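PDB 3MCS: putative monooxygenase from Fusobacterium nucleatum subsp. nucleatum, which is probably a monooxygenase of the antibiotic-biosynthesis type, built from two consecutive domains of the dimeric alpha/beta-barrel superfamily, its substrate not established. Local coordinates for residues Ser25-Glu28 with Asp29-Lys33; Ala67-Asn70 with His71-Gln75. One frame throughout, in Å; residues are numbered along the deposited sequence.

Contact 1 of 2, residues Ser25-Glu28 with Asp29-Lys33; sequences SATE and DYVNK
Val-31 turns CG1 anti to its backbone N (chi1 172°), which leaves CG2 beside that N and lays this methyl against Thr-27 one turn earlier: CG2 of Val-31 is 3.3 Å from Thr-27 O, and the CG2 methyls of Thr-27 and Val-31 stand 4.3 Å apart. Asn-32 instead sets CG anti to the carbonyl carbon (chi1 -73°), and its amide rests alongside the Glu-28 carbonyl, where ND2 of Asn-32 to Glu-28 O is 3.5 Å at an angle too poor for a hydrogen bond. Four successive i to i+4 backbone bonds identify regular alpha-helix. Among them, Asp-29 N to Ser-25 O measures 3.0 Å with a nearly straight N-H...O angle of 171°, and Asn-32 N to Glu-28 O is 2.9 Å. The segment belongs to helix 20-37, which lies on the antiparallel sheet in the first of two ferredoxin-like repeats, consistent with the dimeric alpha/beta-barrel family. Thr-27, Tyr-30 and Val-31 are buried: Thr-27 meets Ala-46 and Tyr-30 meets Leu-44 on strand 41-49, while Val-31 reaches Lys-206 on strand 194-209. Thr-27 is also in touch with Phe-80 of helix 75-87, and its OG1 bonds back to Tyr-23 O within its own helix, so the buried hydroxyl is satisfied locally. The ring of Tyr-30 extends past the turn and stacks with Phe-80, and its hydroxyl is hydrogen-bonded to the carboxylate of Glu-60.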
loop_
_atom_site.group_PDB
_atom_site.type_symbol
_atom_site.label_atom_id
_atom_site.label_comp_id
_atom_site.label_asym_id
_atom_site.label_seq_id
_atom_site.Cartn_x
_atom_site.Cartn_y
_atom_site.Cartn_z
ATOM N N SER A 25 -14.402 -9.661 9.080
ATOM C CA SER A 25 -15.283 -10.461 8.239
ATOM C C SER A 25 -15.642 -9.780 6.924
ATOM O O SER A 25 -15.548 -10.399 5.849
ATOM C CB SER A 25 -16.590 -10.761 8.994
ATOM O OG SER A 25 -16.692 -12.118 9.323
ATOM N N ALA A 26 -16.078 -8.521 7.030
ATOM C CA ALA A 26 -16.481 -7.731 5.878
ATOM C C ALA A 26 -15.291 -7.411 4.975
ATOM O O ALA A 26 -15.441 -7.390 3.751
ATOM C CB ALA A 26 -17.171 -6.468 6.321
ATOM N N THR A 27 -14.115 -7.162 5.548
ATOM C CA THR A 27 -12.941 -6.879 4.715
ATOM C C THR A 27 -12.475 -8.169 4.035
ATOM O O THR A 27 -12.091 -8.146 2.868
ATOM C CB THR A 27 -11.804 -6.264 5.498
ATOM O OG1 THR A 27 -12.297 -5.133 6.195
ATOM C CG2 THR A 27 -10.701 -5.813 4.567
ATOM N N GLU A 28 -12.527 -9.297 4.743
ATOM C CA GLU A 28 -12.159 -10.573 4.131
ATOM C C GLU A 28 -13.064 -10.869 2.924
ATOM O O GLU A 28 -12.566 -11.174 1.833
ATOM C CB GLU A 28 -12.221 -11.733 5.135
ATOM C CG GLU A 28 -11.052 -11.791 6.119
ATOM C CD GLU A 28 -11.181 -12.897 7.182
ATOM O OE1 GLU A 28 -12.144 -13.705 7.141
ATOM O OE2 GLU A 28 -10.299 -12.934 8.074
ATOM N N ASP A 29 -14.382 -10.784 3.124
ATOM C CA ASP A 29 -15.326 -11.011 2.040
ATOM C C ASP A 29 -15.030 -10.082 0.861
ATOM O O ASP A 29 -15.016 -10.511 -0.284
ATOM C CB ASP A 29 -16.779 -10.771 2.483
ATOM C CG ASP A 29 -17.262 -11.757 3.545
ATOM O OD1 ASP A 29 -16.466 -12.638 3.938
ATOM O OD2 ASP A 29 -18.443 -11.615 3.983
ATOM N N TYR A 30 -14.779 -8.812 1.144
ATOM C CA TYR A 30 -14.573 -7.827 0.080
ATOM C C TYR A 30 -13.368 -8.165 -0.758
ATOM O O TYR A 30 -13.435 -8.157 -1.997
ATOM C CB TYR A 30 -14.462 -6.433 0.703
ATOM C CG TYR A 30 -14.057 -5.307 -0.210
ATOM C CD1 TYR A 30 -14.873 -4.893 -1.229
ATOM C CD2 TYR A 30 -12.888 -4.601 0.012
ATOM C CE1 TYR A 30 -14.507 -3.844 -2.052
ATOM C CE2 TYR A 30 -12.523 -3.540 -0.789
ATOM C CZ TYR A 30 -13.334 -3.169 -1.826
ATOM O OH TYR A 30 -12.996 -2.110 -2.643
ATOM N N VAL A 31 -12.274 -8.498 -0.085
ATOM C CA VAL A 31 -11.026 -8.819 -0.787
ATOM C C VAL A 31 -11.189 -10.105 -1.587
ATOM O O VAL A 31 -10.775 -10.163 -2.751
ATOM C CB VAL A 31 -9.815 -8.891 0.191
ATOM C CG1 VAL A 31 -8.606 -9.407 -0.501
ATOM C CG2 VAL A 31 -9.536 -7.531 0.797
ATOM N N ASN A 32 -11.823 -11.110 -0.980
ATOM C CA ASN A 32 -12.026 -12.411 -1.637
ATOM C C ASN A 32 -13.013 -12.399 -2.799
ATOM O O ASN A 32 -12.830 -13.122 -3.767
ATOM C CB ASN A 32 -12.473 -13.486 -0.631
ATOM C CG ASN A 32 -11.348 -13.944 0.304
ATOM O OD1 ASN A 32 -10.157 -13.779 0.016
ATOM N ND2 ASN A 32 -11.732 -14.548 1.418
ATOM N N LYS A 33 -14.059 -11.586 -2.703
ATOM C CA LYS A 33 -15.071 -11.551 -3.754
ATOM C C LYS A 33 -14.586 -10.687 -4.900
ATOM O O LYS A 33 -14.886 -10.974 -6.047
ATOM C CB LYS A 33 -16.451 -11.092 -3.235
ATOM C CG LYS A 33 -17.556 -11.142 -4.333
ATOM C CD LYS A 33 -18.944 -10.665 -3.837
ATOM C CE LYS A 33 -20.033 -10.776 -4.928
ATOM N NZ LYS A 33 -20.286 -12.180 -5.387
#

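Contact 2 of 2, residues Ala67-Asn70 with His71-Gln75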
loop_
_atom_site.group_PDB
_atom_site.type_symbol
_atom_site.label_atom_id
_atom_site.label_comp_id
_atom_site.label_asym_id
_atom_site.label_seq_id
_atom_site.Cartn_x
_atom_site.Cartn_y
_atom_site.Cartn_z
ATOM N N ALA A 67 -11.352 -0.141 -15.163
ATOM C CA ALA A 67 -11.406 -1.318 -14.296
ATOM C C ALA A 67 -11.852 -0.884 -12.914
ATOM O O ALA A 67 -12.668 -1.552 -12.281
ATOM C CB ALA A 67 -10.052 -2.030 -14.229
ATOM N N PHE A 68 -11.312 0.248 -12.468
ATOM C CA PHE A 68 -11.654 0.807 -11.176
ATOM C C PHE A 68 -13.109 1.243 -11.134
ATOM O O PHE A 68 -13.837 0.894 -10.196
ATOM C CB PHE A 68 -10.737 1.992 -10.828
ATOM C CG PHE A 68 -11.140 2.713 -9.575
ATOM C CD1 PHE A 68 -10.920 2.143 -8.321
ATOM C CD2 PHE A 68 -11.744 3.951 -9.645
ATOM C CE1 PHE A 68 -11.301 2.789 -7.162
ATOM C CE2 PHE A 68 -12.119 4.613 -8.492
ATOM C CZ PHE A 68 -11.895 4.026 -7.243
ATOM N N SER A 69 -13.540 2.000 -12.140
ATOM C CA SER A 69 -14.926 2.469 -12.165
ATOM C C SER A 69 -15.924 1.307 -12.141
ATOM O O SER A 69 -16.999 1.407 -11.522
ATOM C CB SER A 69 -15.189 3.397 -13.358
ATOM O OG SER A 69 -16.424 3.087 -13.995
ATOM N N ASN A 70 -15.583 0.218 -12.830
ATOM C CA ASN A 70 -16.449 -0.952 -12.832
ATOM C C ASN A 70 -16.460 -1.617 -11.450
ATOM O O ASN A 70 -17.476 -2.096 -10.982
ATOM C CB ASN A 70 -16.042 -1.928 -13.934
ATOM C CG ASN A 70 -16.599 -1.550 -15.308
ATOM O OD1 ASN A 70 -17.706 -1.030 -15.433
ATOM N ND2 ASN A 70 -15.840 -1.858 -16.348
ATOM N N HIS A 71 -15.322 -1.616 -10.785
ATOM C CA HIS A 71 -15.236 -2.164 -9.456
ATOM C C HIS A 71 -16.133 -1.397 -8.503
ATOM O O HIS A 71 -16.849 -2.014 -7.714
ATOM C CB HIS A 71 -13.794 -2.139 -8.960
ATOM C CG HIS A 71 -13.646 -2.420 -7.492
ATOM N ND1 HIS A 71 -13.700 -3.691 -6.965
ATOM C CD2 HIS A 71 -13.399 -1.590 -6.454
ATOM C CE1 HIS A 71 -13.520 -3.628 -5.659
ATOM N NE2 HIS A 71 -13.335 -2.364 -5.324
ATOM N N THR A 72 -16.153 -0.068 -8.592
ATOM C CA THR A 72 -16.973 0.678 -7.649
ATOM C C THR A 72 -18.466 0.472 -7.914
ATOM O O THR A 72 -19.287 0.817 -7.076
ATOM C CB THR A 72 -16.650 2.173 -7.600
ATOM O OG1 THR A 72 -17.215 2.816 -8.744
ATOM C CG2 THR A 72 -15.122 2.405 -7.529
ATOM N N LYS A 73 -18.815 -0.098 -9.061
ATOM C CA LYS A 73 -20.206 -0.388 -9.384
ATOM C C LYS A 73 -20.562 -1.876 -9.201
ATOM O O LYS A 73 -21.748 -2.217 -9.182
ATOM C CB LYS A 73 -20.513 -0.028 -10.830
ATOM C CG LYS A 73 -20.440 1.418 -11.228
ATOM C CD LYS A 73 -20.659 1.499 -12.732
ATOM C CE LYS A 73 -20.412 2.858 -13.331
ATOM N NZ LYS A 73 -20.664 2.774 -14.822
ATOM N N ASN A 74 -19.557 -2.752 -9.072
ATOM C CA ASN A 74 -19.806 -4.203 -8.971
ATOM C C ASN A 74 -20.250 -4.591 -7.561
ATOM O O ASN A 74 -20.179 -3.778 -6.642
ATOM C CB ASN A 74 -18.563 -4.990 -9.419
ATOM C CG ASN A 74 -18.890 -6.318 -10.110
ATOM O OD1 ASN A 74 -19.954 -6.909 -9.953
ATOM N ND2 ASN A 74 -17.949 -6.776 -10.901
ATOM N N GLN A 75 -20.668 -5.845 -7.385
ATOM C CA GLN A 75 -21.271 -6.308 -6.124
ATOM C C GLN A 75 -20.358 -6.270 -4.909
ATOM O O GLN A 75 -20.795 -5.848 -3.846
ATOM C CB GLN A 75 -21.855 -7.729 -6.277
ATOM C CG GLN A 75 -22.899 -8.098 -5.201
ATOM C CD GLN A 75 -24.153 -7.253 -5.319
ATOM O OE1 GLN A 75 -24.864 -7.318 -6.325
ATOM N NE2 GLN A 75 -24.434 -6.449 -4.290
#
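Thr-72 packs a methyl over one face of the Phe-68 ring: CG2 lies 3.8 Å from the ring centroid and 19° off the normal, a CH-pi contact displaced toward the rim, with CZ of Phe-68 the nearest ring atom to CG2 of Thr-72 at 3.6 Å. Two torsions place the groups. Phe-68 puts CG anti to its backbone N (chi1 173°), while Thr-72 sets OG1 between its backbone N and carbonyl carbon (chi1 77°), bringing CG2 beside the N and over the ring. The same rotamer directs the hydroxyl to the preceding turn, where OG1 of Thr-72 donates to Ser-69 O at 3.1 Å, tilted from the carbonyl plane. Lys-73 runs extended beyond CG past Ser-69, its CE 4.0 Å from Ser-69 OG. Backbone bonding becomes irregular here: Lys-73 N is 3.1 Å from Asn-70 O in an i to i+3 bond, and its i to i+4 bond to Ser-69 O is weak. Asn-74 occupies the N-cap position of helix 75-87, and its OD1 accepts from Gln-75 N at 2.9 Å. His-71 touches Thr-34 of helix 20-37, and its ND1 bonds Glu-38 just past that helix; Phe-68 meets Tyr-62 of strand 55-62 edge-to-face while touching Asn-9 and Tyr-11 of strand 7-15.

Contacts 1 and 2 are both local helix contacts within the first antibiotic-biosynthesis-monooxygenase domain, their centres about 15 Å apart. Contact 1 is partly buried in the middle of helix 20-37, where regular backbone bonding accompanies side chains set against strands of the sheet. Contact 2 is a surface contact in helix 65-73, more polar and less regular in its backbone bonding, although His-71 is buried and Phe-68 turns to the sheet. The two meet directly: Tyr-30 OH lies 2.7 Å from His-71 NE2, a probable hydrogen bond between a buried residue of each, while Lys-33 CE packs 3.8 Å from Gln-75 CB.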